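Local coordinates for Serine/threonine protein phosphatase Stp1 (Streptococcus agalactiae, PDB 2PK0) that probably removes phosphate from serine and threonine side chains of proteins, as a metal-dependent bacterial phosphatase of the PP2C family with magnesium bound in its active site, at residues A[220-223]-A[224-227]; A[82-85]-A[86-90]; A[171-174]-A[175-179]; A[49-52]-A[53-57]. All coordinates share one frame; numbering follows the deposited sequence.

Three of the four contacts are runs of helix, about two turns each, and they differ in what their faces meet. Contact 4 is the most buried: its helix lies between a sheet and a second helix, and its hydroxyls are turned back onto backbone carbonyls. Contact 2, on that second helix, is only partly buried, with charged side chains on its outer side; contact 3, a loop at the surface, touches it, centres about 8 Å apart, and lacks regular helical bonding, the Gln173 chain filling its bend with Val177 packed against it. Contact 1 is a partly buried helix on the other sheet, about 24 Å from contact 4 between centres, and repeats its threonine-to-carbonyl bond.

Contact 1 of 4, residues A[220-223]-A[224-227]; sequences DKNQ and DLIT
The carbonyl oxygen of Gln223 is gripped twice by Thr227, a clear case of a threonine reinforcing the turn that carries it. Thr227 N donates to Gln223 O at 3.1 Å, the ordinary i to i-4 helix bond, and Thr227 OG1 donates to the same Gln223 O at 2.8 Å. The two donors arrive from opposite faces of the carbonyl plane, the hydroxyl standing 40° out of it. With chi1 at -62°, OG1 lies beside the threonine's own backbone N, which is what brings it over the preceding turn.

The side chain of Gln223 reaches forward over the following turn. Its chain bends at chi2 (47°), laying OE1 3.3 Å from Ile226 CD1 and equally 3.3 Å from Thr227 OG1, so the amide spans an aliphatic tip and a hydroxyl. Its line crosses that of the threonine at about a right angle. On another side of the helix the carboxylate of Asp224 folds back above its own turn. There Asp224 OD1 stands 3.4 Å from Asp220 O, two acceptors that cannot bond to each other, and OD2 is held by a salt bridge to Lys216. Leu225 CB packs 3.4 Å from Asn222 O.

Helix 218-231 lies on one sheet of the sandwich. Asn222 and Ile226 press on strands 6-13 and 238-245, through Leu11 and Val240 among others, whereas Leu225 faces helix 205-212 at Ile208 and Val211. Lys221 reaches the end of that same helix, giving its ammonium to Leu212 O.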
ATOM      1  N   ASP A 220     -17.109  -9.363  -0.200  1.00 36.92           N
ATOM      2  CA  ASP A 220     -17.817  -9.194  -1.490  1.00 37.48           C
ATOM      3  C   ASP A 220     -17.483  -7.851  -2.143  1.00 37.68           C
ATOM      4  O   ASP A 220     -17.405  -7.757  -3.375  1.00 39.85           O
ATOM      5  CB  ASP A 220     -19.348  -9.294  -1.361  1.00 39.21           C
ATOM      6  CG  ASP A 220     -19.866 -10.736  -1.274  1.00 41.30           C
ATOM      7  OD1 ASP A 220     -19.054 -11.685  -1.293  1.00 41.80           O
ATOM      8  OD2 ASP A 220     -21.110 -10.915  -1.176  1.00 42.05           O
ATOM      9  N   LYS A 221     -17.313  -6.818  -1.316  1.00 35.09           N
ATOM     10  CA  LYS A 221     -16.979  -5.486  -1.803  1.00 33.56           C
ATOM     11  C   LYS A 221     -15.582  -5.452  -2.418  1.00 35.36           C
ATOM     12  O   LYS A 221     -15.371  -4.810  -3.449  1.00 35.37           O
ATOM     13  CB  LYS A 221     -17.084  -4.452  -0.679  1.00 32.76           C
ATOM     14  CG  LYS A 221     -18.504  -3.990  -0.353  1.00 30.63           C
ATOM     15  CD  LYS A 221     -18.597  -3.560   1.110  1.00 31.19           C
ATOM     16  CE  LYS A 221     -19.914  -2.877   1.422  1.00 30.90           C
ATOM     17  NZ  LYS A 221     -19.821  -2.155   2.718  1.00 30.36           N
ATOM     18  N   ASN A 222     -14.644  -6.165  -1.793  1.00 34.35           N
ATOM     19  CA  ASN A 222     -13.284  -6.242  -2.282  1.00 32.46           C
ATOM     20  C   ASN A 222     -13.261  -6.966  -3.617  1.00 33.10           C
ATOM     21  O   ASN A 222     -12.531  -6.570  -4.522  1.00 36.95           O
ATOM     22  CB  ASN A 222     -12.406  -6.967  -1.266  1.00 34.46           C
ATOM     23  CG  ASN A 222     -10.993  -6.383  -1.166  1.00 34.52           C
ATOM     24  OD1 ASN A 222     -10.491  -5.741  -2.094  1.00 33.98           O
ATOM     25  ND2 ASN A 222     -10.345  -6.622  -0.027  1.00 32.51           N
ATOM     26  N   GLN A 223     -14.085  -8.004  -3.743  1.00 33.10           N
ATOM     27  CA  GLN A 223     -14.254  -8.734  -5.003  1.00 33.18           C
ATOM     28  C   GLN A 223     -14.832  -7.829  -6.088  1.00 33.80           C
ATOM     29  O   GLN A 223     -14.383  -7.860  -7.227  1.00 36.85           O
ATOM     30  CB  GLN A 223     -15.122  -9.994  -4.802  1.00 33.57           C
ATOM     31  CG  GLN A 223     -15.164 -10.951  -5.998  1.00 35.15           C
ATOM     32  CD  GLN A 223     -13.775 -11.234  -6.574  1.00 38.94           C
ATOM     33  OE1 GLN A 223     -13.432 -10.769  -7.677  1.00 35.48           O
ATOM     34  NE2 GLN A 223     -12.958 -11.991  -5.817  1.00 38.82           N
ATOM     35  N   ASP A 224     -15.793  -6.989  -5.714  1.00 33.20           N
ATOM     36  CA  ASP A 224     -16.384  -6.020  -6.639  1.00 33.35           C
ATOM     37  C   ASP A 224     -15.407  -4.961  -7.109  1.00 29.69           C
ATOM     38  O   ASP A 224     -15.527  -4.463  -8.213  1.00 32.31           O
ATOM     39  CB  ASP A 224     -17.570  -5.306  -5.988  1.00 36.09           C
ATOM     40  CG  ASP A 224     -18.808  -6.166  -5.908  1.00 37.39           C
ATOM     41  OD1 ASP A 224     -18.816  -7.284  -6.454  1.00 39.42           O
ATOM     42  OD2 ASP A 224     -19.787  -5.706  -5.299  1.00 39.29           O
ATOM     43  N   LEU A 225     -14.457  -4.609  -6.258  1.00 29.59           N
ATOM     44  CA  LEU A 225     -13.424  -3.639  -6.594  1.00 27.77           C
ATOM     45  C   LEU A 225     -12.485  -4.165  -7.677  1.00 30.83           C
ATOM     46  O   LEU A 225     -12.141  -3.427  -8.602  1.00 29.30           O
ATOM     47  CB  LEU A 225     -12.618  -3.254  -5.353  1.00 25.71           C
ATOM     48  CG  LEU A 225     -13.222  -2.279  -4.339  1.00 24.85           C
ATOM     49  CD1 LEU A 225     -12.245  -2.042  -3.191  1.00 25.74           C
ATOM     50  CD2 LEU A 225     -13.553  -0.962  -4.986  1.00 23.34           C
ATOM     51  N   ILE A 226     -12.084  -5.435  -7.582  1.00 31.16           N
ATOM     52  CA  ILE A 226     -11.140  -5.951  -8.565  1.00 33.65           C
ATOM     53  C   ILE A 226     -11.831  -6.326  -9.875  1.00 34.95           C
ATOM     54  O   ILE A 226     -11.232  -6.209 -10.951  1.00 36.72           O
ATOM     55  CB  ILE A 226     -10.176  -7.072  -8.006  1.00 35.17           C
ATOM     56  CG1 ILE A 226     -10.889  -8.405  -7.840  1.00 37.73           C
ATOM     57  CG2 ILE A 226      -9.526  -6.648  -6.676  1.00 30.49           C
ATOM     58  CD1 ILE A 226     -10.828  -9.300  -9.039  1.00 43.00           C
ATOM     59  N   THR A 227     -13.090  -6.766  -9.773  1.00 36.03           N
ATOM     60  CA  THR A 227     -13.923  -7.077 -10.938  1.00 33.19           C
ATOM     61  C   THR A 227     -14.089  -5.823 -11.776  1.00 32.84           C
ATOM     62  O   THR A 227     -13.822  -5.839 -12.976  1.00 33.02           O
ATOM     63  CB  THR A 227     -15.312  -7.602 -10.512  1.00 34.82           C
ATOM     64  OG1 THR A 227     -15.153  -8.822  -9.781  1.00 37.10           O
ATOM     65  CG2 THR A 227     -16.218  -7.864 -11.719  1.00 32.46           C
TER

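Contact 2 of 4, residues A[82-85]-A[86-90]; sequences SIET and ENRKI
Glu86 is joined to the turn before it by a plain helical bond, its N donating to Ser82 O at 3.0 Å, while its CB rests 3.4 Å from that same Ser82 O. Asn87 follows, N bonded to Ile83 O at 2.9 Å, and here the side chains join in. The carboxylate of Glu84 and the amide of Asn87 lie alongside each other and point the same way, yet their planes are turned 89° apart, so the two flat groups do not stack. Glu84 OE2 comes within 3.5 Å of Asn87 CB, an approach made possible by the bend of the glutamate chain at chi2 (37°).

Arg88 leans back over the previous turn: its CG is 3.4 Å from Thr85 O. Its guanidinium meets Glu84 OE2 at an edge, near its own plane, but NH2 to OE2 is 4.1 Å, opposite charges beyond salt-bridge range. Lys89 closes the turn with N to Thr85 O at 3.0 Å; its extended chain then leaves the contact, and NZ forms a salt bridge with Asp59.

Helix 72-96 has neighbours on two faces. Glu86 and Ile90 lie against helix 48-64, Glu86 over Thr56 and Leu60 with Asp59 as a nearby like charge, and on another face Glu84 OE1 accepts from Val177 N, tying the helix to the loop before strand 180-185.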
ATOM      1  N   SER A  82      13.185  -0.967  10.098  1.00 38.80           N
ATOM      2  CA  SER A  82      12.992  -2.184   9.282  1.00 38.06           C
ATOM      3  C   SER A  82      12.977  -1.929   7.778  1.00 38.62           C
ATOM      4  O   SER A  82      13.438  -2.751   6.984  1.00 38.26           O
ATOM      5  CB  SER A  82      11.676  -2.877   9.643  1.00 37.39           C
ATOM      6  OG  SER A  82      11.504  -2.958  11.045  1.00 41.06           O
ATOM      7  N   ILE A  83      12.420  -0.796   7.385  1.00 39.67           N
ATOM      8  CA  ILE A  83      12.380  -0.435   5.981  1.00 40.40           C
ATOM      9  C   ILE A  83      13.783  -0.117   5.437  1.00 41.32           C
ATOM     10  O   ILE A  83      14.100  -0.470   4.313  1.00 42.46           O
ATOM     11  CB  ILE A  83      11.348   0.688   5.745  1.00 41.06           C
ATOM     12  CG1 ILE A  83       9.946   0.126   5.995  1.00 39.73           C
ATOM     13  CG2 ILE A  83      11.441   1.289   4.348  1.00 39.38           C
ATOM     14  CD1 ILE A  83       8.878   1.106   5.730  1.00 40.87           C
ATOM     15  N   GLU A  84      14.653   0.477   6.246  1.00 41.51           N
ATOM     16  CA  GLU A  84      16.013   0.669   5.777  1.00 41.12           C
ATOM     17  C   GLU A  84      16.798  -0.638   5.661  1.00 41.05           C
ATOM     18  O   GLU A  84      17.568  -0.814   4.709  1.00 40.88           O
ATOM     19  CB  GLU A  84      16.772   1.708   6.605  1.00 44.36           C
ATOM     20  CG  GLU A  84      17.976   2.286   5.864  1.00 47.81           C
ATOM     21  CD  GLU A  84      17.708   2.480   4.367  1.00 51.00           C
ATOM     22  OE1 GLU A  84      16.846   3.327   3.993  1.00 53.54           O
ATOM     23  OE2 GLU A  84      18.368   1.785   3.562  1.00 48.30           O
ATOM     24  N   THR A  85      16.584  -1.568   6.588  1.00 38.18           N
ATOM     25  CA  THR A  85      17.302  -2.822   6.503  1.00 40.45           C
ATOM     26  C   THR A  85      16.804  -3.675   5.331  1.00 41.18           C
ATOM     27  O   THR A  85      17.583  -4.380   4.697  1.00 43.74           O
ATOM     28  CB  THR A  85      17.287  -3.618   7.826  1.00 42.81           C
ATOM     29  OG1 THR A  85      16.001  -4.211   8.022  1.00 46.28           O
ATOM     30  CG2 THR A  85      17.658  -2.715   9.023  1.00 43.12           C
ATOM     31  N   GLU A  86      15.518  -3.563   5.015  1.00 40.22           N
ATOM     32  CA  GLU A  86      14.942  -4.261   3.874  1.00 37.63           C
ATOM     33  C   GLU A  86      15.346  -3.629   2.530  1.00 36.79           C
ATOM     34  O   GLU A  86      15.568  -4.336   1.544  1.00 37.06           O
ATOM     35  CB  GLU A  86      13.423  -4.330   4.026  1.00 38.27           C
ATOM     36  CG  GLU A  86      12.795  -5.550   3.415  1.00 40.56           C
ATOM     37  CD  GLU A  86      13.165  -6.846   4.129  1.00 42.36           C
ATOM     38  OE1 GLU A  86      13.502  -6.818   5.339  1.00 42.39           O
ATOM     39  OE2 GLU A  86      13.098  -7.906   3.461  1.00 43.24           O
ATOM     40  N   ASN A  87      15.443  -2.302   2.512  1.00 35.56           N
ATOM     41  CA  ASN A  87      15.942  -1.545   1.364  1.00 36.68           C
ATOM     42  C   ASN A  87      17.333  -1.995   0.909  1.00 37.91           C
ATOM     43  O   ASN A  87      17.566  -2.261  -0.267  1.00 37.12           O
ATOM     44  CB  ASN A  87      16.003  -0.065   1.718  1.00 36.68           C
ATOM     45  CG  ASN A  87      16.468   0.783   0.573  1.00 38.62           C
ATOM     46  OD1 ASN A  87      17.384   1.596   0.712  1.00 41.74           O
ATOM     47  ND2 ASN A  87      15.843   0.609  -0.569  1.00 37.10           N
ATOM     48  N   ARG A  88      18.252  -2.105   1.860  1.00 40.36           N
ATOM     49  CA  ARG A  88      19.593  -2.559   1.547  1.00 40.52           C
ATOM     50  C   ARG A  88      19.672  -4.087   1.366  1.00 39.20           C
ATOM     51  O   ARG A  88      20.546  -4.569   0.662  1.00 38.66           O
ATOM     52  CB  ARG A  88      20.593  -2.038   2.581  1.00 44.75           C
ATOM     53  CG  ARG A  88      20.441  -2.640   3.951  1.00 50.69           C
ATOM     54  CD  ARG A  88      20.999  -1.746   5.042  1.00 55.26           C
ATOM     55  NE  ARG A  88      22.431  -1.511   4.912  1.00 59.47           N
ATOM     56  CZ  ARG A  88      22.963  -0.314   4.694  1.00 61.11           C
ATOM     57  NH1 ARG A  88      24.278  -0.185   4.593  1.00 60.27           N
ATOM     58  NH2 ARG A  88      22.171   0.750   4.586  1.00 61.31           N
ATOM     59  N   LYS A  89      18.741  -4.841   1.951  1.00 36.94           N
ATOM     60  CA  LYS A  89      18.698  -6.293   1.734  1.00 36.38           C
ATOM     61  C   LYS A  89      18.258  -6.639   0.302  1.00 39.91           C
ATOM     62  O   LYS A  89      18.789  -7.554  -0.315  1.00 45.84           O
ATOM     63  CB  LYS A  89      17.772  -6.966   2.748  1.00 35.36           C
ATOM     64  CG  LYS A  89      17.910  -8.460   2.840  1.00 35.64           C
ATOM     65  CD  LYS A  89      16.831  -9.111   3.725  1.00 36.37           C
ATOM     66  CE  LYS A  89      16.896 -10.653   3.550  1.00 39.25           C
ATOM     67  NZ  LYS A  89      16.347 -11.455   4.713  1.00 41.40           N
ATOM     68  N   ILE A  90      17.309  -5.889  -0.235  1.00 39.76           N
ATOM     69  CA  ILE A  90      16.820  -6.138  -1.585  1.00 39.31           C
ATOM     70  C   ILE A  90      17.765  -5.550  -2.646  1.00 40.58           C
ATOM     71  O   ILE A  90      17.907  -6.106  -3.740  1.00 39.95           O
ATOM     72  CB  ILE A  90      15.383  -5.587  -1.728  1.00 39.15           C
ATOM     73  CG1 ILE A  90      14.436  -6.446  -0.924  1.00 38.81           C
ATOM     74  CG2 ILE A  90      14.890  -5.574  -3.153  1.00 37.08           C
ATOM     75  CD1 ILE A  90      13.045  -6.131  -1.236  1.00 42.03           C
TER

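Contact 3 of 4, residues A[171-174]-A[175-179]; sequences IGQA and NPVEP
The chain doubles back between Ile171 and Val177, whose CA atoms end 6.9 Å apart: Gly172 takes a positive phi of 109°, Ala174 supplies the one helical conformation, and the remaining residues are extended. What fills the bend is mostly the side chain of Gln173. Its CG sits between its own backbone N and carbonyl carbon (chi1 62°), and from there the chain runs straight on across the inside of the turn. CG comes 3.4 Å from Asn175 O, and the amide carbon CD is 3.7 Å from that oxygen, so the polar end is set among backbone carbonyls of the returning arm.

The loop ends the long connection between strands 133-136 and 180-185, which also carries helices 143-149 and 155-159 and probably corresponds to the flap subdomain of bacterial PP2C phosphatases.

Val177 meets the Gln173 chain from the other arm, at an oblique angle. Its CG1 branch does the touching, 4.0 Å from Gln173 CG and 3.8 Å from Gln173 CD, and the same methyl reaches back to Ile171 CA at 4.4 Å. One valine branch thereby touches both the Gln173 chain and the backbone of Ile171.

The bend runs alongside helix 72-96: Val177 packs on Ile83 and Asn87, and Gln173 on Asn87 as well. Ile171 shares backbone hydrogen bonds with Thr104 and lays its side chain on Thr104 and Ile106 of strand 103-112. Farther on, Glu178 O accepts from the amide of Gln169.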
ATOM      1  N   ILE A 171      11.771   0.419  -2.553  1.00 37.59           N
ATOM      2  CA  ILE A 171      12.607  -0.370  -1.687  1.00 36.89           C
ATOM      3  C   ILE A 171      13.430  -1.290  -2.554  1.00 38.01           C
ATOM      4  O   ILE A 171      12.879  -1.975  -3.411  1.00 37.74           O
ATOM      5  CB  ILE A 171      11.761  -1.145  -0.693  1.00 37.09           C
ATOM      6  CG1 ILE A 171      11.379  -0.205   0.450  1.00 36.49           C
ATOM      7  CG2 ILE A 171      12.506  -2.386  -0.161  1.00 37.56           C
ATOM      8  CD1 ILE A 171      10.317  -0.756   1.327  1.00 39.40           C
ATOM      9  N   GLY A 172      14.750  -1.262  -2.342  1.00 39.47           N
ATOM     10  CA  GLY A 172      15.744  -1.965  -3.160  1.00 40.04           C
ATOM     11  C   GLY A 172      16.596  -1.027  -4.012  1.00 42.50           C
ATOM     12  O   GLY A 172      17.075  -1.413  -5.078  1.00 46.06           O
ATOM     13  N   GLN A 173      16.776   0.211  -3.557  1.00 41.53           N
ATOM     14  CA  GLN A 173      17.549   1.212  -4.292  1.00 43.22           C
ATOM     15  C   GLN A 173      18.864   1.542  -3.550  1.00 45.41           C
ATOM     16  O   GLN A 173      19.005   1.253  -2.352  1.00 45.21           O
ATOM     17  CB  GLN A 173      16.711   2.484  -4.490  1.00 40.15           C
ATOM     18  CG  GLN A 173      16.336   3.125  -3.175  1.00 38.77           C
ATOM     19  CD  GLN A 173      15.717   4.487  -3.318  1.00 39.77           C
ATOM     20  OE1 GLN A 173      15.859   5.346  -2.432  1.00 41.68           O
ATOM     21  NE2 GLN A 173      15.011   4.701  -4.420  1.00 38.85           N
ATOM     22  N   ALA A 174      19.813   2.157  -4.259  1.00 47.03           N
ATOM     23  CA  ALA A 174      21.143   2.425  -3.687  1.00 49.38           C
ATOM     24  C   ALA A 174      21.150   3.433  -2.529  1.00 49.80           C
ATOM     25  O   ALA A 174      21.742   3.165  -1.487  1.00 49.26           O
ATOM     26  CB  ALA A 174      22.121   2.847  -4.765  1.00 48.01           C
ATOM     27  N   ASN A 175      20.486   4.571  -2.719  1.00 50.57           N
ATOM     28  CA  ASN A 175      20.358   5.590  -1.680  1.00 52.32           C
ATOM     29  C   ASN A 175      19.377   5.107  -0.612  1.00 51.68           C
ATOM     30  O   ASN A 175      18.530   4.267  -0.910  1.00 54.24           O
ATOM     31  CB  ASN A 175      19.844   6.894  -2.308  1.00 55.91           C
ATOM     32  CG  ASN A 175      20.740   7.391  -3.430  1.00 58.62           C
ATOM     33  OD1 ASN A 175      21.936   7.104  -3.450  1.00 59.01           O
ATOM     34  ND2 ASN A 175      20.163   8.133  -4.371  1.00 59.06           N
ATOM     35  N   PRO A 176      19.492   5.606   0.637  1.00 48.55           N
ATOM     36  CA  PRO A 176      18.451   5.280   1.634  1.00 46.77           C
ATOM     37  C   PRO A 176      17.057   5.783   1.222  1.00 44.28           C
ATOM     38  O   PRO A 176      16.961   6.798   0.528  1.00 44.56           O
ATOM     39  CB  PRO A 176      18.921   6.020   2.894  1.00 47.08           C
ATOM     40  CG  PRO A 176      20.384   6.285   2.675  1.00 48.15           C
ATOM     41  CD  PRO A 176      20.562   6.452   1.202  1.00 48.11           C
ATOM     42  N   VAL A 177      15.994   5.079   1.615  1.00 41.22           N
ATOM     43  CA  VAL A 177      14.651   5.534   1.251  1.00 39.21           C
ATOM     44  C   VAL A 177      14.165   6.532   2.265  1.00 39.13           C
ATOM     45  O   VAL A 177      14.571   6.480   3.415  1.00 40.07           O
ATOM     46  CB  VAL A 177      13.597   4.394   1.110  1.00 37.95           C
ATOM     47  CG1 VAL A 177      13.842   3.573  -0.130  1.00 36.27           C
ATOM     48  CG2 VAL A 177      13.585   3.517   2.314  1.00 38.60           C
ATOM     49  N   GLU A 178      13.312   7.453   1.823  1.00 41.45           N
ATOM     50  CA  GLU A 178      12.628   8.390   2.707  1.00 43.87           C
ATOM     51  C   GLU A 178      11.126   8.075   2.700  1.00 41.33           C
ATOM     52  O   GLU A 178      10.389   8.651   1.907  1.00 42.22           O
ATOM     53  CB  GLU A 178      12.815   9.832   2.211  1.00 45.87           C
ATOM     54  CG  GLU A 178      14.215  10.201   1.699  1.00 50.06           C
ATOM     55  CD  GLU A 178      14.226  11.480   0.836  1.00 51.30           C
ATOM     56  OE1 GLU A 178      13.403  12.387   1.087  1.00 54.81           O
ATOM     57  OE2 GLU A 178      15.054  11.577  -0.097  1.00 52.95           O
ATOM     58  N   PRO A 179      10.665   7.162   3.570  1.00 38.31           N
ATOM     59  CA  PRO A 179       9.226   6.874   3.617  1.00 34.88           C
ATOM     60  C   PRO A 179       8.409   7.998   4.230  1.00 34.22           C
ATOM     61  O   PRO A 179       8.939   8.782   5.011  1.00 34.83           O
ATOM     62  CB  PRO A 179       9.138   5.642   4.513  1.00 35.52           C
ATOM     63  CG  PRO A 179      10.368   5.672   5.333  1.00 37.23           C
ATOM     64  CD  PRO A 179      11.430   6.359   4.539  1.00 36.28           C
TER

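Contact 4 of 4, residues A[49-52]-A[53-57]; sequences GNIA and SEMTV
Met55 lies over the previous turn at Ile51, its CB 3.1 Å from Ile51 O and its sulfur SD 4.4 Å from Ile51 CG2, a loose apolar contact between neighbours one turn apart. With CG swung away from its own backbone N (chi1 -157°), the thioether runs out toward Leu93 of helix 72-96, which Ile51 also touches.

The next residue turns its hydroxyl back onto its own helix. Thr56 OG1 donates to Ala52 O at 2.8 Å, while Thr56 N donates to the same oxygen at 3.1 Å; the two come from opposite faces of the carbonyl plane, and the hydroxyl is tilted 23° from it. A buried oxygen thus receives both protons, and the Thr56 side chain also touches Thr104 and Ile106 of strand 103-112.

Ser53 behaves differently. Its OG lies 3.1 Å from Gly49 O and 3.1 Å from Asn50 O, a single proton with a choice of acceptors, and its strongest partner is outside the turn, at Gln22 O. Gln22 also gives its amide to Asn50 OD1, so Gln22 holds Ser53 through its carbonyl and Asn50 through its side-chain amide. Ser53 N to Gly49 O is a weak bond.

Ser53 and Val57 face the sheet, on Phe24 and Ala40, while Ala52 and Thr56 meet Ile90. The layering of helix pair on antiparallel sheet belongs to the alpha-beta-beta-alpha sandwich of PP2C phosphatases, and helix 48-64 starts just beyond Asp41 and Gly42, which bind magnesium.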
ATOM      1  N   GLY A  49      10.421  -8.924  -9.379  1.00 48.23           N
ATOM      2  CA  GLY A  49       9.318  -8.184  -8.787  1.00 45.67           C
ATOM      3  C   GLY A  49       8.571  -9.039  -7.797  1.00 44.88           C
ATOM      4  O   GLY A  49       8.114  -8.529  -6.772  1.00 45.07           O
ATOM      5  N   ASN A  50       8.476 -10.339  -8.095  1.00 42.99           N
ATOM      6  CA  ASN A  50       7.831 -11.306  -7.202  1.00 42.94           C
ATOM      7  C   ASN A  50       8.609 -11.502  -5.915  1.00 40.80           C
ATOM      8  O   ASN A  50       8.024 -11.472  -4.839  1.00 38.31           O
ATOM      9  CB  ASN A  50       7.645 -12.663  -7.882  1.00 45.81           C
ATOM     10  CG  ASN A  50       6.935 -12.552  -9.207  1.00 49.17           C
ATOM     11  OD1 ASN A  50       7.490 -12.036 -10.173  1.00 51.24           O
ATOM     12  ND2 ASN A  50       5.698 -13.033  -9.262  1.00 47.94           N
ATOM     13  N   ILE A  51       9.925 -11.689  -6.053  1.00 40.46           N
ATOM     14  CA  ILE A  51      10.841 -11.899  -4.935  1.00 40.56           C
ATOM     15  C   ILE A  51      10.829 -10.690  -3.990  1.00 39.51           C
ATOM     16  O   ILE A  51      10.631 -10.841  -2.798  1.00 38.71           O
ATOM     17  CB  ILE A  51      12.298 -12.246  -5.440  1.00 42.96           C
ATOM     18  CG1 ILE A  51      12.367 -13.677  -5.990  1.00 45.36           C
ATOM     19  CG2 ILE A  51      13.342 -12.118  -4.347  1.00 39.24           C
ATOM     20  CD1 ILE A  51      12.236 -14.772  -4.920  1.00 49.35           C
ATOM     21  N   ALA A  52      10.970  -9.493  -4.542  1.00 39.05           N
ATOM     22  CA  ALA A  52      11.082  -8.283  -3.735  1.00 37.60           C
ATOM     23  C   ALA A  52       9.835  -8.016  -2.903  1.00 38.54           C
ATOM     24  O   ALA A  52       9.934  -7.664  -1.714  1.00 40.46           O
ATOM     25  CB  ALA A  52      11.397  -7.080  -4.620  1.00 36.37           C
ATOM     26  N   SER A  53       8.671  -8.196  -3.530  1.00 37.10           N
ATOM     27  CA  SER A  53       7.382  -7.963  -2.878  1.00 33.46           C
ATOM     28  C   SER A  53       7.090  -9.006  -1.807  1.00 33.43           C
ATOM     29  O   SER A  53       6.760  -8.646  -0.684  1.00 34.80           O
ATOM     30  CB  SER A  53       6.243  -7.875  -3.903  1.00 31.92           C
ATOM     31  OG  SER A  53       5.992  -9.100  -4.570  1.00 27.79           O
ATOM     32  N   GLU A  54       7.251 -10.286  -2.135  1.00 34.16           N
ATOM     33  CA  GLU A  54       7.091 -11.334  -1.129  1.00 35.51           C
ATOM     34  C   GLU A  54       8.149 -11.309  -0.012  1.00 35.52           C
ATOM     35  O   GLU A  54       7.836 -11.613   1.132  1.00 36.33           O
ATOM     36  CB  GLU A  54       7.001 -12.721  -1.768  1.00 35.98           C
ATOM     37  CG  GLU A  54       6.724 -13.835  -0.761  1.00 39.78           C
ATOM     38  CD  GLU A  54       6.367 -15.147  -1.409  1.00 43.37           C
ATOM     39  OE1 GLU A  54       6.296 -15.188  -2.662  1.00 44.69           O
ATOM     40  OE2 GLU A  54       6.154 -16.134  -0.664  1.00 44.22           O
ATOM     41  N   MET A  55       9.383 -10.914  -0.316  1.00 34.68           N
ATOM     42  CA  MET A  55      10.419 -10.885   0.728  1.00 35.99           C
ATOM     43  C   MET A  55      10.201  -9.789   1.769  1.00 34.09           C
ATOM     44  O   MET A  55      10.251 -10.050   2.963  1.00 32.95           O
ATOM     45  CB  MET A  55      11.804 -10.749   0.124  1.00 35.54           C
ATOM     46  CG  MET A  55      12.923 -11.239   0.996  1.00 40.09           C
ATOM     47  SD  MET A  55      14.309 -11.709  -0.068  1.00 45.72           S
ATOM     48  CE  MET A  55      14.210 -13.524  -0.079  1.00 42.19           C
ATOM     49  N   THR A  56       9.951  -8.571   1.299  1.00 32.89           N
ATOM     50  CA  THR A  56       9.636  -7.445   2.165  1.00 30.87           C
ATOM     51  C   THR A  56       8.492  -7.779   3.108  1.00 30.65           C
ATOM     52  O   THR A  56       8.661  -7.712   4.311  1.00 34.60           O
ATOM     53  CB  THR A  56       9.235  -6.228   1.331  1.00 32.28           C
ATOM     54  OG1 THR A  56      10.305  -5.888   0.441  1.00 31.96           O
ATOM     55  CG2 THR A  56       8.895  -5.032   2.218  1.00 31.95           C
ATOM     56  N   VAL A  57       7.351  -8.167   2.549  1.00 27.29           N
ATOM     57  CA  VAL A  57       6.174  -8.542   3.326  1.00 25.65           C
ATOM     58  C   VAL A  57       6.421  -9.697   4.314  1.00 25.05           C
ATOM     59  O   VAL A  57       6.068  -9.583   5.477  1.00 25.02           O
ATOM     60  CB  VAL A  57       4.946  -8.855   2.385  1.00 24.73           C
ATOM     61  CG1 VAL A  57       3.773  -9.460   3.162  1.00 17.93           C
ATOM     62  CG2 VAL A  57       4.498  -7.597   1.620  1.00 20.54           C
TER